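Putative tetR-family transcriptional regulatory protein (Streptomyces coelicolor, PDB 2DG8) probably binds DNA through an N-terminal helix-turn-helix domain and regulates transcription as a dimeric TetR-family protein. Local coordinates at residues Glu12-Ala17 and Tyr48-Ile53; Gly62-His67 and Val105-Leu110; Ala85-Ala90 and His165-Thr170; Tyr111-Ala114 and Ala119-Glu122; Asp148-Gly153 and Leu171-Arg176. All blocks are in the same frame, centred on the assembly; numbering follows the deposited sequence.

Contact 1 of 5, residues Glu12-Ala17 and Tyr48-Ile53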
# COMPACT_ATOMS: atom_id res chain seq x y z
N GLU A 12 20.62 -8.02 16.87
CA GLU A 12 20.12 -8.33 15.54
C GLU A 12 18.97 -9.34 15.63
O GLU A 12 17.98 -9.25 14.90
CB GLU A 12 21.22 -8.94 14.66
CG GLU A 12 22.47 -8.07 14.47
CD GLU A 12 23.47 -8.69 13.49
OE1 GLU A 12 24.52 -8.06 13.23
OE2 GLU A 12 23.21 -9.80 12.98
N ARG A 13 19.11 -10.30 16.53
CA ARG A 13 18.09 -11.32 16.70
C ARG A 13 16.81 -10.70 17.23
O ARG A 13 15.71 -11.14 16.89
CB ARG A 13 18.56 -12.41 17.66
CG ARG A 13 18.19 -13.81 17.22
CD ARG A 13 18.74 -14.85 18.19
NE ARG A 13 20.17 -14.67 18.41
CZ ARG A 13 20.73 -14.57 19.61
NH1 ARG A 13 22.04 -14.41 19.72
NH2 ARG A 13 19.97 -14.63 20.70
N ILE A 14 16.95 -9.68 18.05
CA ILE A 14 15.78 -9.02 18.60
C ILE A 14 15.02 -8.34 17.47
O ILE A 14 13.79 -8.43 17.40
CB ILE A 14 16.17 -8.00 19.69
CG1 ILE A 14 16.66 -8.75 20.93
CG2 ILE A 14 14.98 -7.10 20.03
CD1 ILE A 14 17.28 -7.87 22.01
N LEU A 15 15.75 -7.68 16.58
CA LEU A 15 15.14 -6.98 15.45
C LEU A 15 14.39 -7.95 14.54
O LEU A 15 13.26 -7.68 14.12
CB LEU A 15 16.20 -6.23 14.65
CG LEU A 15 16.80 -5.01 15.36
CD1 LEU A 15 17.89 -4.41 14.51
CD2 LEU A 15 15.70 -3.98 15.62
N ALA A 16 15.02 -9.09 14.26
CA ALA A 16 14.41 -10.10 13.40
C ALA A 16 13.12 -10.64 14.02
O ALA A 16 12.11 -10.80 13.33
CB ALA A 16 15.40 -11.24 13.17
N ALA A 17 13.16 -10.93 15.32
CA ALA A 17 11.99 -11.47 16.03
C ALA A 17 10.86 -10.45 16.01
O ALA A 17 9.67 -10.82 15.96
CB ALA A 17 12.38 -11.81 17.46
N TYR A 48 17.86 -3.30 27.44
CA TYR A 48 19.30 -3.13 27.52
C TYR A 48 19.78 -2.54 26.19
O TYR A 48 20.64 -1.64 26.15
CB TYR A 48 19.99 -4.48 27.74
CG TYR A 48 21.50 -4.38 27.78
CD1 TYR A 48 22.19 -4.30 29.00
CD2 TYR A 48 22.25 -4.30 26.60
CE1 TYR A 48 23.57 -4.13 29.04
CE2 TYR A 48 23.63 -4.13 26.63
CZ TYR A 48 24.28 -4.05 27.86
OH TYR A 48 25.64 -3.87 27.88
N HIS A 49 19.20 -3.04 25.10
CA HIS A 49 19.56 -2.64 23.75
C HIS A 49 18.73 -1.54 23.12
O HIS A 49 19.19 -0.87 22.20
CB HIS A 49 19.51 -3.85 22.82
CG HIS A 49 20.53 -4.90 23.13
ND1 HIS A 49 21.85 -4.77 22.78
CD2 HIS A 49 20.42 -6.08 23.79
CE1 HIS A 49 22.52 -5.83 23.21
NE2 HIS A 49 21.68 -6.64 23.82
N PHE A 50 17.51 -1.35 23.60
CA PHE A 50 16.63 -0.35 23.00
C PHE A 50 16.03 0.62 24.01
O PHE A 50 15.55 0.21 25.08
CB PHE A 50 15.51 -1.06 22.23
CG PHE A 50 16.01 -1.92 21.11
CD1 PHE A 50 16.26 -1.37 19.85
CD2 PHE A 50 16.28 -3.27 21.32
CE1 PHE A 50 16.77 -2.16 18.82
CE2 PHE A 50 16.79 -4.07 20.29
CZ PHE A 50 17.03 -3.50 19.04
N THR A 51 16.05 1.90 23.66
CA THR A 51 15.52 2.94 24.53
C THR A 51 14.01 2.86 24.70
O THR A 51 13.46 3.35 25.68
CB THR A 51 15.88 4.35 24.00
OG1 THR A 51 15.24 4.57 22.73
CG2 THR A 51 17.39 4.48 23.83
N GLY A 52 13.35 2.23 23.74
CA GLY A 52 11.90 2.11 23.80
C GLY A 52 11.38 1.44 22.54
O GLY A 52 12.16 1.11 21.64
N ILE A 53 10.06 1.27 22.46
CA ILE A 53 9.44 0.61 21.32
C ILE A 53 9.62 1.36 20.00
O ILE A 53 9.69 0.73 18.94
CB ILE A 53 7.92 0.38 21.57
CG1 ILE A 53 7.54 -1.04 21.14
CG2 ILE A 53 7.09 1.37 20.77
CD1 ILE A 53 8.02 -2.12 22.11
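F50 turns its CG away from its own carbonyl carbon (chi1 -61°), which sends the ring across to I14 and L15 of helix 10-25. I14 puts its CG2 branch opposite its backbone N, and this methyl meets the ring: I14 CG2 lies 3.5 Å from F50 CE2. L15 comes to the neighbouring part of the same ring, with L15 CD2 3.7 Å from F50 CZ. Both methyls approach obliquely. The other branch of I14 ends at the imidazole of H49, with I14 CD1 4.0 Å from H49 CD2. The touching atoms are all carbons, and no hydrogen bond joins the two segments. R11 makes a cation-pi contact with F50 and also binds the carbonyl O of H49. I35 of helix 32-39 touches I14, and L56 of helix 53-77 touches F50. G52 is the N-cap of the next helix. F50 thus leaves from the joint between two helices, and its ring reaches helix 10-25. Packing of the first helix against the end of helix 44-49 is characteristic of the three-helix DNA-binding domain of TetR-family regulators, where helices 32-39 and 44-49 correspond to the helix-turn-helix.

Contact 2 of 5, residues Gly62-His67 and Val105-Leu110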
# COMPACT_ATOMS: atom_id res chain seq x y z
N GLY A 62 13.60 -0.45 9.52
CA GLY A 62 14.73 0.06 8.76
C GLY A 62 15.47 -1.13 8.21
O GLY A 62 15.98 -1.09 7.09
N ARG A 63 15.54 -2.21 8.99
CA ARG A 63 16.21 -3.43 8.54
C ARG A 63 15.43 -4.05 7.38
O ARG A 63 16.03 -4.51 6.40
CB ARG A 63 16.30 -4.46 9.67
CG ARG A 63 16.78 -5.80 9.18
CD ARG A 63 16.24 -6.97 10.00
NE ARG A 63 17.09 -7.29 11.14
CZ ARG A 63 17.59 -8.50 11.38
NH1 ARG A 63 17.33 -9.50 10.54
NH2 ARG A 63 18.35 -8.70 12.44
N PHE A 64 14.10 -4.10 7.51
CA PHE A 64 13.26 -4.65 6.45
C PHE A 64 13.43 -3.79 5.20
O PHE A 64 13.49 -4.28 4.08
CB PHE A 64 11.78 -4.66 6.87
CG PHE A 64 10.84 -4.96 5.74
CD1 PHE A 64 10.15 -3.94 5.09
CD2 PHE A 64 10.70 -6.27 5.27
CE1 PHE A 64 9.34 -4.22 3.99
CE2 PHE A 64 9.89 -6.55 4.17
CZ PHE A 64 9.21 -5.53 3.53
N THR A 65 13.53 -2.49 5.42
CA THR A 65 13.72 -1.52 4.35
C THR A 65 15.02 -1.77 3.60
O THR A 65 15.05 -1.76 2.36
CB THR A 65 13.66 -0.09 4.95
OG1 THR A 65 12.39 0.49 4.62
CG2 THR A 65 14.80 0.79 4.45
N ASP A 66 16.10 -2.03 4.33
CA ASP A 66 17.41 -2.31 3.72
C ASP A 66 17.31 -3.53 2.82
O ASP A 66 17.90 -3.57 1.74
CB ASP A 66 18.45 -2.57 4.82
CG ASP A 66 18.87 -1.31 5.57
OD1 ASP A 66 19.51 -1.43 6.63
OD2 ASP A 66 18.56 -0.20 5.09
N HIS A 67 16.55 -4.52 3.27
CA HIS A 67 16.34 -5.78 2.56
C HIS A 67 15.68 -5.62 1.19
O HIS A 67 16.16 -6.17 0.19
CB HIS A 67 15.50 -6.71 3.45
CG HIS A 67 14.84 -7.83 2.70
ND1 HIS A 67 15.54 -8.90 2.19
CD2 HIS A 67 13.54 -8.04 2.38
CE1 HIS A 67 14.70 -9.72 1.58
NE2 HIS A 67 13.48 -9.22 1.68
N VAL A 105 3.28 -8.31 3.60
CA VAL A 105 2.63 -7.92 4.86
C VAL A 105 3.44 -6.86 5.62
O VAL A 105 2.88 -5.89 6.12
CB VAL A 105 2.40 -9.17 5.77
CG1 VAL A 105 1.89 -8.76 7.14
CG2 VAL A 105 1.41 -10.11 5.10
N LEU A 106 4.76 -7.04 5.70
CA LEU A 106 5.61 -6.08 6.41
C LEU A 106 5.58 -4.74 5.68
O LEU A 106 5.57 -3.67 6.30
CB LEU A 106 7.04 -6.61 6.52
CG LEU A 106 7.23 -7.81 7.47
CD1 LEU A 106 8.68 -8.33 7.41
CD2 LEU A 106 6.88 -7.39 8.90
N THR A 107 5.55 -4.79 4.35
CA THR A 107 5.48 -3.57 3.57
C THR A 107 4.19 -2.84 3.92
O THR A 107 4.19 -1.65 4.20
CB THR A 107 5.48 -3.87 2.04
OG1 THR A 107 6.69 -4.54 1.67
CG2 THR A 107 5.38 -2.58 1.25
N GLN A 108 3.07 -3.56 3.91
CA GLN A 108 1.80 -2.93 4.22
C GLN A 108 1.71 -2.47 5.68
O GLN A 108 1.08 -1.44 5.96
CB GLN A 108 0.63 -3.87 3.89
CG GLN A 108 0.59 -4.26 2.40
CD GLN A 108 0.52 -3.05 1.48
OE1 GLN A 108 1.15 -3.02 0.43
NE2 GLN A 108 -0.26 -2.05 1.86
N GLU A 109 2.32 -3.20 6.60
CA GLU A 109 2.28 -2.79 8.00
C GLU A 109 2.98 -1.44 8.10
O GLU A 109 2.46 -0.50 8.70
CB GLU A 109 2.99 -3.80 8.91
CG GLU A 109 2.18 -5.05 9.21
CD GLU A 109 1.05 -4.81 10.20
OE1 GLU A 109 0.99 -3.71 10.79
OE2 GLU A 109 0.21 -5.72 10.41
N LEU A 110 4.16 -1.34 7.48
CA LEU A 110 4.91 -0.10 7.52
C LEU A 110 4.12 1.07 6.97
O LEU A 110 4.09 2.14 7.57
CB LEU A 110 6.23 -0.24 6.75
CG LEU A 110 7.00 1.07 6.63
CD1 LEU A 110 7.22 1.68 8.00
CD2 LEU A 110 8.33 0.83 5.93
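This is a buried helix-helix contact near the centre of the chain, where helix 53-77 meets helix 101-116. The short segments run at 127° to each other, and their axes come within 10.9 Å. F64 makes the largest share of the contact. L106 lies over one face of its ring in a CH-pi contact, with L106 CB 3.8 Å from the ring centroid and 14° off its normal. Its methyl adds to the cover: L106 CD1 is 3.6 Å from F64 CD2. T107 is placed differently. Its hydroxyl stands at the ring edge, in the ring plane, with T107 OG1 3.3 Å from F64 CZ. That hydroxyl is hydrogen-bonded to the carbonyl O of D103 in its own helix. In TetR-family proteins the helix after the DNA-binding domain runs into the ligand-binding and dimerisation core, and helix 53-77 holds that place here. F64 has CG anti to its backbone N (chi1 169°), and the ring thereby projects onto helix 101-116. T65 makes a looser contact, its OG1 4.3 Å from L110 CD2. W127 of helix 121-135 touches T65, T107 and L110. E109 forms a salt bridge to R116 of the second subunit.

Contact 3 of 5, residues Ala85-Ala90 and His165-Thr170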
# COMPACT_ATOMS: atom_id res chain seq x y z
N ALA A 85 17.51 -3.09 -18.01
CA ALA A 85 16.95 -2.46 -16.82
C ALA A 85 15.43 -2.57 -16.82
O ALA A 85 14.83 -2.93 -15.81
CB ALA A 85 17.36 -0.99 -16.77
N ARG A 86 14.81 -2.26 -17.96
CA ARG A 86 13.36 -2.33 -18.08
C ARG A 86 12.89 -3.75 -17.81
O ARG A 86 11.89 -3.98 -17.12
CB ARG A 86 12.90 -1.91 -19.48
CG ARG A 86 13.23 -0.48 -19.85
CD ARG A 86 12.63 -0.11 -21.21
NE ARG A 86 12.80 1.30 -21.53
CZ ARG A 86 13.81 1.80 -22.26
NH1 ARG A 86 13.87 3.11 -22.49
NH2 ARG A 86 14.74 1.00 -22.76
N GLU A 87 13.62 -4.71 -18.38
CA GLU A 87 13.31 -6.13 -18.23
C GLU A 87 13.53 -6.53 -16.77
O GLU A 87 12.80 -7.35 -16.20
CB GLU A 87 14.23 -6.95 -19.13
CG GLU A 87 13.66 -8.29 -19.59
CD GLU A 87 12.59 -8.13 -20.66
OE1 GLU A 87 12.81 -7.36 -21.62
OE2 GLU A 87 11.54 -8.79 -20.56
N ALA A 88 14.56 -5.95 -16.17
CA ALA A 88 14.92 -6.22 -14.79
C ALA A 88 13.82 -5.72 -13.86
O ALA A 88 13.49 -6.37 -12.86
CB ALA A 88 16.25 -5.53 -14.44
N VAL A 89 13.25 -4.56 -14.19
CA VAL A 89 12.20 -3.97 -13.38
C VAL A 89 10.95 -4.83 -13.41
O VAL A 89 10.25 -4.95 -12.40
CB VAL A 89 11.86 -2.54 -13.86
CG1 VAL A 89 10.60 -2.02 -13.14
CG2 VAL A 89 13.04 -1.61 -13.59
N ALA A 90 10.66 -5.43 -14.56
CA ALA A 90 9.49 -6.29 -14.68
C ALA A 90 9.66 -7.46 -13.73
O ALA A 90 8.72 -7.87 -13.04
CB ALA A 90 9.33 -6.80 -16.13
N HIS A 165 -2.32 -9.41 -13.26
CA HIS A 165 -2.00 -9.20 -14.67
C HIS A 165 -0.67 -9.88 -14.98
O HIS A 165 0.08 -10.24 -14.08
CB HIS A 165 -1.96 -7.69 -15.00
CG HIS A 165 -0.80 -6.95 -14.39
ND1 HIS A 165 -0.96 -6.03 -13.38
CD2 HIS A 165 0.52 -6.97 -14.68
CE1 HIS A 165 0.21 -5.51 -13.07
NE2 HIS A 165 1.13 -6.06 -13.84
N GLY A 166 -0.38 -10.05 -16.27
CA GLY A 166 0.85 -10.72 -16.67
C GLY A 166 2.03 -9.81 -16.94
O GLY A 166 1.90 -8.59 -16.91
N ARG A 167 3.18 -10.42 -17.23
CA ARG A 167 4.42 -9.69 -17.50
C ARG A 167 4.38 -8.77 -18.72
O ARG A 167 4.98 -7.70 -18.70
CB ARG A 167 5.59 -10.69 -17.64
CG ARG A 167 6.97 -10.06 -17.69
CD ARG A 167 8.02 -11.03 -18.23
NE ARG A 167 9.30 -10.40 -18.52
CZ ARG A 167 10.20 -10.07 -17.60
NH1 ARG A 167 11.34 -9.49 -17.94
NH2 ARG A 167 9.94 -10.32 -16.32
N ALA A 168 3.69 -9.17 -19.79
CA ALA A 168 3.62 -8.32 -20.98
C ALA A 168 3.02 -6.96 -20.61
O ALA A 168 3.52 -5.92 -21.03
CB ALA A 168 2.77 -8.99 -22.07
N LEU A 169 1.95 -6.98 -19.83
CA LEU A 169 1.30 -5.75 -19.39
C LEU A 169 2.26 -4.97 -18.49
O LEU A 169 2.34 -3.75 -18.56
CB LEU A 169 0.01 -6.09 -18.64
CG LEU A 169 -0.95 -4.98 -18.21
CD1 LEU A 169 -0.38 -4.22 -17.02
CD2 LEU A 169 -1.22 -4.06 -19.38
N THR A 170 2.99 -5.67 -17.63
CA THR A 170 3.94 -5.02 -16.73
C THR A 170 5.06 -4.38 -17.56
O THR A 170 5.43 -3.23 -17.35
CB THR A 170 4.57 -6.02 -15.72
OG1 THR A 170 3.56 -6.55 -14.85
CG2 THR A 170 5.64 -5.31 -14.87
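R167 reaches from the first turn of helix 167-177 across to helix 82-98. Its CB and CG start the chain with CG set opposite the backbone N (chi1 -170°). From CG to NE the chain is extended, and this length carries the guanidinium to E87 and A90. NE makes a weak hydrogen bond to the carboxylate, 3.4 Å from E87 OE2. CZ lies near the methyl of A90, which sits over one face of the guanidinium. NH1 makes the link to E87. It forms a salt bridge, R167 NH1 standing 2.7 Å from E87 OE2, and the bond is nearly straight at 167°. The carboxylate oxygen is met on its anti side, and the two flat groups are nearly coplanar, 26° apart. The same NH1 also donates to the backbone, 3.1 Å from E87 O, in a more bent bond whose acceptor is tilted out of the guanidinium plane. NH2 passes 3.6 Å from A90 CB and makes its salt bridge with D91. The arginine is thus shared by two acidic side chains of helix 82-98. E87 meets it with its chain bent at chi2. This joins two helices of the TetR-like C-terminal domain, at the N-terminal end of the last helix. Here G166 is the N-cap. Deeper in, T170 CG2 touches the backbone of A90, 4.0 Å from A90 CA. T170 OG1 is hydrogen-bonded to H165 NE2 at 2.7 Å and also to H94 NE2. V93 and L154 border T170, while L171 touches both E87 and A90.

Contact 4 of 5, residues Tyr111-Ala114 and Ala119-Glu122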
# COMPACT_ATOMS: atom_id res chain seq x y z
N TYR A 111 3.49 0.87 5.82
CA TYR A 111 2.70 1.93 5.20
C TYR A 111 1.57 2.42 6.10
O TYR A 111 1.27 3.62 6.13
CB TYR A 111 2.13 1.45 3.86
CG TYR A 111 3.16 1.29 2.77
CD1 TYR A 111 2.84 0.69 1.56
CD2 TYR A 111 4.47 1.74 2.96
CE1 TYR A 111 3.80 0.55 0.56
CE2 TYR A 111 5.42 1.60 1.97
CZ TYR A 111 5.09 1.01 0.78
OH TYR A 111 6.04 0.88 -0.19
N THR A 112 0.93 1.51 6.83
CA THR A 112 -0.17 1.89 7.72
C THR A 112 0.41 2.70 8.87
O THR A 112 -0.16 3.71 9.28
CB THR A 112 -0.93 0.65 8.28
OG1 THR A 112 -1.47 -0.10 7.19
CG2 THR A 112 -2.09 1.08 9.18
N LEU A 113 1.56 2.26 9.37
CA LEU A 113 2.23 2.96 10.47
C LEU A 113 2.60 4.38 10.04
O LEU A 113 2.33 5.35 10.76
CB LEU A 113 3.48 2.19 10.91
CG LEU A 113 4.28 2.69 12.12
CD1 LEU A 113 3.39 2.82 13.36
CD2 LEU A 113 5.41 1.71 12.40
N ALA A 114 3.20 4.50 8.87
CA ALA A 114 3.60 5.81 8.36
C ALA A 114 2.39 6.70 8.09
O ALA A 114 2.46 7.92 8.24
CB ALA A 114 4.43 5.65 7.08
N ALA A 119 5.91 10.69 11.88
CA ALA A 119 7.31 10.48 12.20
C ALA A 119 7.88 9.30 11.41
O ALA A 119 9.04 9.32 10.99
CB ALA A 119 7.48 10.23 13.69
N TYR A 120 7.06 8.28 11.19
CA TYR A 120 7.53 7.11 10.46
C TYR A 120 7.67 7.31 8.95
O TYR A 120 8.19 6.44 8.26
CB TYR A 120 6.66 5.89 10.77
CG TYR A 120 6.92 5.31 12.15
CD1 TYR A 120 6.16 5.71 13.25
CD2 TYR A 120 7.97 4.41 12.36
CE1 TYR A 120 6.42 5.21 14.53
CE2 TYR A 120 8.24 3.91 13.64
CZ TYR A 120 7.46 4.31 14.72
OH TYR A 120 7.72 3.82 15.98
N ARG A 121 7.22 8.46 8.45
CA ARG A 121 7.34 8.75 7.03
C ARG A 121 8.79 9.04 6.70
O ARG A 121 9.18 9.12 5.53
CB ARG A 121 6.42 9.91 6.64
CG ARG A 121 4.96 9.53 6.75
CD ARG A 121 4.02 10.63 6.36
NE ARG A 121 2.67 10.33 6.82
CZ ARG A 121 1.65 11.19 6.79
NH1 ARG A 121 0.46 10.81 7.23
NH2 ARG A 121 1.84 12.42 6.31
N GLU A 122 9.61 9.21 7.74
CA GLU A 122 11.04 9.43 7.56
C GLU A 122 11.59 8.11 7.01
O GLU A 122 12.53 8.08 6.22
CB GLU A 122 11.73 9.71 8.89
CG GLU A 122 11.58 11.13 9.40
CD GLU A 122 12.22 11.31 10.77
OE1 GLU A 122 13.38 10.87 10.95
OE2 GLU A 122 11.57 11.90 11.65
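The contact closes the short connection in the C-terminal domain where helix 101-116 ends and the chain passes into helix 121-135. L113 and Y120 make its apolar half. L113 sets CG anti to its backbone N (chi1 -176°) and lies over one face of the Y120 ring. L113 CD2 stands above the ring centre, 3.7 Å from the centroid and 11° off the normal, in a CH-pi contact. L113 CG meets the same ring nearer its root, 3.7 Å from Y120 CG. A114 packs beside them, its CA 3.9 Å from Y120 CB. The polar half belongs to R121. R121 NE donates to the backbone carbonyl of A114, 2.8 Å from A114 O. The bond is fairly straight at 163°. The acceptor lies in the guanidinium plane, but the donor stands above the carbonyl plane. R121 NH1 is hydrogen-bonded to the carbonyl O of A115, so one guanidinium serves two successive carbonyls near the end of helix 101-116. R121 CG also packs on A114, 3.9 Å from A114 CB. L57 and R58 of helix 53-77 touch Y120, and F61 touches L113. L160 of the second subunit packs on A114, and A159 of that subunit on R121. The arrangement is that of a tight connection between consecutive helices in the all-helical TetR-like C-terminal domain.

Contact 5 of 5, residues Asp148-Gly153 and Leu171-Arg176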
# COMPACT_ATOMS: atom_id res chain seq x y z
N ASP A 148 9.42 4.62 -9.99
CA ASP A 148 9.30 4.07 -8.64
C ASP A 148 7.84 4.02 -8.23
O ASP A 148 7.40 3.08 -7.57
CB ASP A 148 10.08 4.91 -7.62
CG ASP A 148 10.35 4.15 -6.32
OD1 ASP A 148 10.43 4.78 -5.24
OD2 ASP A 148 10.49 2.90 -6.37
N ALA A 149 7.07 5.04 -8.60
CA ALA A 149 5.65 5.07 -8.27
C ALA A 149 4.90 3.99 -9.06
O ALA A 149 3.92 3.42 -8.57
CB ALA A 149 5.05 6.44 -8.56
N LEU A 150 5.34 3.73 -10.29
CA LEU A 150 4.69 2.72 -11.12
C LEU A 150 4.97 1.35 -10.52
O LEU A 150 4.06 0.53 -10.36
CB LEU A 150 5.22 2.76 -12.57
CG LEU A 150 4.64 1.71 -13.53
CD1 LEU A 150 3.13 1.91 -13.65
CD2 LEU A 150 5.31 1.83 -14.90
N ILE A 151 6.23 1.10 -10.18
CA ILE A 151 6.63 -0.17 -9.59
C ILE A 151 5.79 -0.43 -8.34
O ILE A 151 5.30 -1.55 -8.12
CB ILE A 151 8.15 -0.16 -9.21
CG1 ILE A 151 8.99 -0.20 -10.48
CG2 ILE A 151 8.49 -1.34 -8.30
CD1 ILE A 151 10.48 -0.08 -10.24
N GLU A 152 5.62 0.62 -7.54
CA GLU A 152 4.83 0.53 -6.32
C GLU A 152 3.41 0.08 -6.64
O GLU A 152 2.89 -0.86 -6.04
CB GLU A 152 4.79 1.89 -5.63
CG GLU A 152 4.17 1.88 -4.26
CD GLU A 152 5.12 1.34 -3.20
OE1 GLU A 152 6.23 1.91 -3.06
OE2 GLU A 152 4.76 0.36 -2.52
N GLY A 153 2.79 0.77 -7.59
CA GLY A 153 1.42 0.46 -7.98
C GLY A 153 1.20 -0.88 -8.67
O GLY A 153 0.21 -1.56 -8.39
N LEU A 171 5.59 -5.13 -18.52
CA LEU A 171 6.68 -4.63 -19.34
C LEU A 171 6.27 -3.43 -20.18
O LEU A 171 7.05 -2.50 -20.36
CB LEU A 171 7.19 -5.76 -20.24
CG LEU A 171 8.57 -5.53 -20.84
CD1 LEU A 171 9.61 -5.36 -19.72
CD2 LEU A 171 8.92 -6.72 -21.73
N GLU A 172 5.03 -3.42 -20.68
CA GLU A 172 4.55 -2.30 -21.48
C GLU A 172 4.45 -1.01 -20.67
O GLU A 172 4.85 0.05 -21.13
CB GLU A 172 3.18 -2.61 -22.10
CG GLU A 172 2.78 -1.60 -23.18
CD GLU A 172 1.41 -1.87 -23.76
OE1 GLU A 172 0.40 -1.63 -23.07
OE2 GLU A 172 1.34 -2.33 -24.92
N ALA A 173 3.90 -1.10 -19.46
CA ALA A 173 3.75 0.09 -18.61
C ALA A 173 5.14 0.64 -18.33
O ALA A 173 5.37 1.86 -18.38
CB ALA A 173 3.05 -0.27 -17.30
N ILE A 174 6.07 -0.25 -18.04
CA ILE A 174 7.43 0.16 -17.77
C ILE A 174 8.02 0.84 -19.00
O ILE A 174 8.60 1.93 -18.89
CB ILE A 174 8.28 -1.06 -17.35
CG1 ILE A 174 7.80 -1.56 -15.98
CG2 ILE A 174 9.75 -0.70 -17.33
CD1 ILE A 174 8.22 -2.97 -15.62
N ALA A 175 7.85 0.23 -20.17
CA ALA A 175 8.38 0.83 -21.40
C ALA A 175 7.79 2.21 -21.60
O ALA A 175 8.51 3.15 -21.94
CB ALA A 175 8.07 -0.06 -22.61
N ARG A 176 6.49 2.35 -21.39
CA ARG A 176 5.83 3.64 -21.55
C ARG A 176 6.32 4.72 -20.57
O ARG A 176 6.68 5.82 -20.99
CB ARG A 176 4.31 3.43 -21.48
CG ARG A 176 3.73 3.05 -22.86
CD ARG A 176 2.52 2.11 -22.87
NE ARG A 176 1.26 2.73 -22.50
CZ ARG A 176 0.07 2.36 -22.97
NH1 ARG A 176 -1.03 2.99 -22.57
NH2 ARG A 176 -0.03 1.38 -23.86
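L150 points from helix 141-159 toward the last helix, and one of its methyls, CD2, makes the closest contacts. CG is anti to the backbone N (chi1 178°), and the next torsion (chi2 62°) completes the placing of CD2 against the backbone of A173 and I174. The approach is therefore side chain onto main chain. L150 CD2 lies 3.5 Å from A173 O and 3.8 Å from I174 N, beside the peptide that links these two residues. The side chains of A173 and I174 meet the same methyl at longer range. A173 directs its CB toward helix 141-159, with A173 CB 3.9 Å from L150 CD2. I174 is turned more to the flank, and its CG1 is 4.3 Å from L150 CD2. All three residues are buried. Beside this contact, V89 of helix 82-98 touches both I151 and I174, so a third helix adjoins the pair. The second subunit is also close: its Q146 packs on A173, its L154 packs on A149, and its H157 is hydrogen-bonded to E152. R176 pairs with E172 on its own helix and binds T143 of the second subunit. No hydrogen bond or salt bridge crosses between the two segments. Their hold rests on van der Waals contact and buried apolar surface, while nearby polar groups bond to the second subunit and within the chain.

In the fold
Contact 1 lies in the DNA-binding domain, and contacts 3 and 5 lie on the opposite side of the chain's centre. The centres of contacts 1 and 3 are 38 Å apart. Contact 2 is near the middle, its centre 16 Å from that of contact 1, and the two meet through R63. Contacts 2 and 4 share helix 101-116, with centres 11 Å apart. Contacts 3 and 5 share helix 167-177, with centres 8 Å apart. Their segments alternate along the chain, and contact 4 is nested within the loop closed by contact 3. Y111 and E152 join contacts 4 and 5. Contacts 2 to 5 all touch the second subunit, consistent with a C-terminal domain that holds the dimer together.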